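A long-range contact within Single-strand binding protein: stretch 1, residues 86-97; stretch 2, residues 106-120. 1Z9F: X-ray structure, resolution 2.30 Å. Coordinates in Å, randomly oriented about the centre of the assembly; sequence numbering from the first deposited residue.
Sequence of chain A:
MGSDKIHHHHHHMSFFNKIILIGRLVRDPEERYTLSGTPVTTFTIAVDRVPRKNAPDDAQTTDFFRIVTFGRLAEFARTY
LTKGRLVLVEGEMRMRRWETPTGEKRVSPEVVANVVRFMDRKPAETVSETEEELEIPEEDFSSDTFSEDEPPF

Stretch 1 (86-97) LVLVEGEMRMRR
Stretch 2, residues 106-120: RVSPEVVANVVRFMD

Residues 86-96 form one strand that pairs antiparallel with the second stretch, first from Ser108 on and, past a corner at Asn114, again up to Phe118; the two stretches together bury 1318 Å², both sides summed. Paired backbones satisfy each other on every second residue: Leu88 N to Arg117 O 2.8 Å and Arg117 N to Leu88 O 3.2 Å; Glu92 N to Val112 O 2.8 Å and Val112 N to Glu92 O 3.0 Å; Arg94 N to Glu110 O 2.8 Å and Glu110 N to Arg94 O 3.0 Å; Arg96 N to Ser108 O 3.0 Å and Ser108 N to Arg96 O, very short, 2.5 Å. At the bulge the register slips by one: Glu90 N donates to Val115 O (3.0 Å), while Glu90 O accepts from both Asn114 N (2.6 Å) and Val115 N (3.1 Å). Gly91 (phi/psi -179/-145) fits here because a CB would clash with Val112 O and Ala113 CA. Beyond Phe118, Met119 N donates to Leu86 O (2.8 Å), and Asp120 OD2 (chi1 p) accepts from Leu86 N (3.0 Å).

Val89 (t), Met93 (t, p), Met95 (m, m), Pro109, Val111 (t) and Val116 (t) share an apolar face; Val89 CG1 meets Val111 CG1 at 3.8 Å, and Met95 CE meets Pro109 CB at 3.4 Å. On the other, more polar face, Arg96 NE forms a salt bridge with Glu110 OE2 (2.9 Å; Glu110 m, t).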

# COMPACT_ATOMS: atom_id res chain seq x y z
N LEU A 86 -15.66 -11.40 0.13
CA LEU A 86 -15.12 -10.18 -0.50
C LEU A 86 -15.25 -8.98 0.42
O LEU A 86 -16.36 -8.59 0.78
CB LEU A 86 -15.87 -9.88 -1.80
CG LEU A 86 -15.48 -8.63 -2.61
CD1 LEU A 86 -14.12 -8.78 -3.25
CD2 LEU A 86 -16.52 -8.34 -3.68
N VAL A 87 -14.12 -8.38 0.78
CA VAL A 87 -14.14 -7.24 1.70
C VAL A 87 -13.48 -5.97 1.14
O VAL A 87 -12.60 -6.02 0.28
CB VAL A 87 -13.51 -7.61 3.07
CG1 VAL A 87 -14.35 -8.67 3.77
CG2 VAL A 87 -12.06 -8.09 2.92
N LEU A 88 -13.97 -4.83 1.62
CA LEU A 88 -13.30 -3.57 1.44
C LEU A 88 -12.40 -3.43 2.64
O LEU A 88 -12.82 -3.71 3.76
CB LEU A 88 -14.28 -2.40 1.41
CG LEU A 88 -13.57 -1.07 1.17
CD1 LEU A 88 -14.34 -0.28 0.17
CD2 LEU A 88 -13.30 -0.24 2.44
N VAL A 89 -11.16 -3.02 2.42
CA VAL A 89 -10.28 -2.69 3.50
C VAL A 89 -9.74 -1.28 3.32
O VAL A 89 -9.18 -0.95 2.29
CB VAL A 89 -9.12 -3.71 3.63
CG1 VAL A 89 -8.03 -3.19 4.55
CG2 VAL A 89 -9.67 -5.06 4.13
N GLU A 90 -9.92 -0.47 4.35
CA GLU A 90 -9.34 0.84 4.40
C GLU A 90 -8.33 0.90 5.53
O GLU A 90 -8.61 0.51 6.66
CB GLU A 90 -10.43 1.86 4.64
CG GLU A 90 -9.94 3.21 4.37
CD GLU A 90 -10.84 4.22 4.82
OE1 GLU A 90 -12.05 3.98 4.71
OE2 GLU A 90 -10.37 5.28 5.26
N GLY A 91 -7.15 1.40 5.25
CA GLY A 91 -6.23 1.63 6.33
C GLY A 91 -4.93 2.23 5.89
O GLY A 91 -4.90 3.06 4.99
N GLU A 92 -3.85 1.82 6.57
CA GLU A 92 -2.54 2.35 6.26
C GLU A 92 -1.62 1.28 5.79
O GLU A 92 -1.71 0.14 6.20
CB GLU A 92 -1.97 3.06 7.46
CG GLU A 92 -2.55 4.40 7.65
CD GLU A 92 -1.99 5.09 8.86
OE1 GLU A 92 -1.18 4.42 9.55
OE2 GLU A 92 -2.37 6.26 9.15
N MET A 93 -0.74 1.65 4.88
CA MET A 93 0.22 0.69 4.37
C MET A 93 1.45 0.84 5.25
O MET A 93 2.14 1.86 5.20
CB MET A 93 0.50 0.94 2.89
CG MET A 93 1.34 -0.16 2.20
SD MET A 93 0.64 -1.82 2.30
CE MET A 93 1.72 -2.60 3.41
N ARG A 94 1.66 -0.15 6.11
CA ARG A 94 2.88 -0.22 6.93
C ARG A 94 4.00 -0.99 6.25
O ARG A 94 3.81 -2.10 5.75
CB ARG A 94 2.62 -0.82 8.31
CG ARG A 94 1.74 0.02 9.25
CD ARG A 94 1.91 1.53 9.07
NE ARG A 94 1.34 2.28 10.21
CZ ARG A 94 1.05 3.59 10.20
NH1 ARG A 94 1.25 4.34 9.11
NH2 ARG A 94 0.55 4.16 11.29
N MET A 95 5.18 -0.38 6.27
CA MET A 95 6.39 -0.92 5.67
C MET A 95 7.35 -1.29 6.80
O MET A 95 8.36 -0.62 7.02
CB MET A 95 7.00 0.15 4.77
CG MET A 95 6.16 0.46 3.56
SD MET A 95 6.34 -0.88 2.35
CE MET A 95 4.77 -1.67 2.57
N ARG A 96 7.00 -2.34 7.52
CA ARG A 96 7.61 -2.57 8.82
C ARG A 96 8.90 -3.36 8.66
O ARG A 96 8.92 -4.45 8.07
CB ARG A 96 6.63 -3.24 9.81
CG ARG A 96 6.98 -4.64 10.23
CD ARG A 96 6.25 -5.08 11.49
NE ARG A 96 5.99 -6.52 11.44
CZ ARG A 96 6.92 -7.46 11.51
NH1 ARG A 96 8.21 -7.16 11.69
NH2 ARG A 96 6.56 -8.73 11.43
N ARG A 97 9.97 -2.79 9.17
CA ARG A 97 11.30 -3.37 9.07
C ARG A 97 11.57 -4.17 10.33
O ARG A 97 11.22 -3.74 11.43
CB ARG A 97 12.35 -2.26 8.88
CG ARG A 97 11.86 -1.03 8.12
CD ARG A 97 12.95 0.00 7.96
NE ARG A 97 12.39 1.35 7.97
CZ ARG A 97 12.14 2.07 9.06
NH1 ARG A 97 12.41 1.60 10.27
NH2 ARG A 97 11.61 3.28 8.94
N ARG A 106 13.66 -6.39 8.30
CA ARG A 106 13.60 -6.88 6.92
C ARG A 106 12.19 -6.62 6.42
O ARG A 106 11.25 -7.31 6.81
CB ARG A 106 13.98 -8.38 6.86
CG ARG A 106 14.17 -8.95 5.45
CD ARG A 106 15.18 -8.17 4.65
NE ARG A 106 16.44 -8.05 5.38
CZ ARG A 106 17.39 -7.14 5.15
NH1 ARG A 106 17.24 -6.22 4.19
NH2 ARG A 106 18.49 -7.13 5.90
N VAL A 107 12.05 -5.61 5.56
CA VAL A 107 10.76 -4.87 5.38
C VAL A 107 9.50 -5.70 5.05
O VAL A 107 9.37 -6.27 3.93
CB VAL A 107 10.88 -3.72 4.33
CG1 VAL A 107 9.59 -2.91 4.25
CG2 VAL A 107 12.07 -2.81 4.65
N SER A 108 8.55 -5.71 6.00
CA SER A 108 7.32 -6.50 5.88
C SER A 108 6.06 -5.63 5.74
O SER A 108 5.72 -4.89 6.67
CB SER A 108 7.15 -7.40 7.10
OG SER A 108 5.83 -7.92 7.13
N PRO A 109 5.34 -5.75 4.60
CA PRO A 109 4.20 -4.90 4.25
C PRO A 109 2.89 -5.40 4.84
O PRO A 109 2.43 -6.47 4.45
CB PRO A 109 4.14 -5.00 2.70
CG PRO A 109 5.17 -6.06 2.32
CD PRO A 109 5.57 -6.76 3.55
N GLU A 110 2.30 -4.65 5.76
CA GLU A 110 0.96 -4.98 6.28
C GLU A 110 0.04 -3.78 6.17
O GLU A 110 0.50 -2.65 6.32
CB GLU A 110 0.99 -5.30 7.76
CG GLU A 110 2.00 -6.28 8.23
CD GLU A 110 2.36 -6.03 9.67
OE1 GLU A 110 1.61 -5.23 10.31
OE2 GLU A 110 3.37 -6.62 10.14
N VAL A 111 -1.25 -4.04 5.97
CA VAL A 111 -2.27 -3.00 6.06
C VAL A 111 -2.87 -3.00 7.45
O VAL A 111 -3.54 -3.97 7.86
CB VAL A 111 -3.39 -3.24 5.01
CG1 VAL A 111 -4.37 -2.13 5.03
CG2 VAL A 111 -2.81 -3.38 3.60
N VAL A 112 -2.62 -1.93 8.21
CA VAL A 112 -3.34 -1.72 9.46
C VAL A 112 -4.66 -1.09 9.05
O VAL A 112 -4.72 0.09 8.64
CB VAL A 112 -2.54 -0.84 10.45
CG1 VAL A 112 -3.32 -0.64 11.72
CG2 VAL A 112 -1.14 -1.47 10.75
N ALA A 113 -5.72 -1.89 9.13
CA ALA A 113 -7.02 -1.49 8.67
C ALA A 113 -7.69 -0.65 9.72
O ALA A 113 -7.64 -0.96 10.93
CB ALA A 113 -7.86 -2.69 8.32
N ASN A 114 -8.32 0.43 9.27
CA ASN A 114 -9.23 1.15 10.14
C ASN A 114 -10.67 0.77 9.83
O ASN A 114 -11.52 1.00 10.63
CB ASN A 114 -8.96 2.66 10.11
CG ASN A 114 -9.08 3.27 8.73
OD1 ASN A 114 -8.11 3.29 7.95
ND2 ASN A 114 -10.25 3.86 8.44
N VAL A 115 -10.93 0.18 8.67
CA VAL A 115 -12.28 -0.18 8.24
C VAL A 115 -12.24 -1.52 7.50
O VAL A 115 -11.35 -1.74 6.69
CB VAL A 115 -12.87 0.91 7.32
CG1 VAL A 115 -14.12 0.42 6.56
CG2 VAL A 115 -13.21 2.14 8.11
N VAL A 116 -13.16 -2.42 7.81
CA VAL A 116 -13.40 -3.61 6.99
C VAL A 116 -14.91 -3.84 6.83
O VAL A 116 -15.60 -4.13 7.81
CB VAL A 116 -12.79 -4.90 7.58
CG1 VAL A 116 -13.04 -6.08 6.64
CG2 VAL A 116 -11.30 -4.73 7.83
N ARG A 117 -15.39 -3.69 5.60
CA ARG A 117 -16.76 -4.02 5.24
C ARG A 117 -16.85 -5.21 4.30
O ARG A 117 -16.07 -5.33 3.35
CB ARG A 117 -17.44 -2.86 4.53
CG ARG A 117 -17.30 -1.56 5.22
CD ARG A 117 -18.47 -0.67 4.95
NE ARG A 117 -18.37 0.43 5.90
CZ ARG A 117 -17.60 1.49 5.75
NH1 ARG A 117 -16.90 1.65 4.65
NH2 ARG A 117 -17.55 2.43 6.69
N PHE A 118 -17.84 -6.07 4.55
CA PHE A 118 -18.27 -7.03 3.56
C PHE A 118 -18.75 -6.27 2.34
O PHE A 118 -19.38 -5.22 2.47
CB PHE A 118 -19.42 -7.89 4.07
CG PHE A 118 -19.05 -8.76 5.22
CD1 PHE A 118 -18.00 -9.65 5.12
CD2 PHE A 118 -19.77 -8.70 6.41
CE1 PHE A 118 -17.66 -10.46 6.18
CE2 PHE A 118 -19.43 -9.51 7.47
CZ PHE A 118 -18.38 -10.39 7.36
N MET A 119 -18.42 -6.79 1.16
CA MET A 119 -18.98 -6.29 -0.09
C MET A 119 -20.10 -7.20 -0.60
O MET A 119 -21.15 -6.70 -1.04
CB MET A 119 -17.87 -6.14 -1.14
CG MET A 119 -16.99 -4.90 -0.94
SD MET A 119 -17.90 -3.34 -0.79
CE MET A 119 -19.16 -3.49 -2.04
N ASP A 120 -19.90 -8.51 -0.53
CA ASP A 120 -20.89 -9.48 -1.02
C ASP A 120 -22.11 -9.62 -0.10
O ASP A 120 -21.99 -9.84 1.10
CB ASP A 120 -20.24 -10.86 -1.26
CG ASP A 120 -19.33 -11.29 -0.13
OD1 ASP A 120 -19.42 -10.71 0.97
OD2 ASP A 120 -18.51 -12.22 -0.34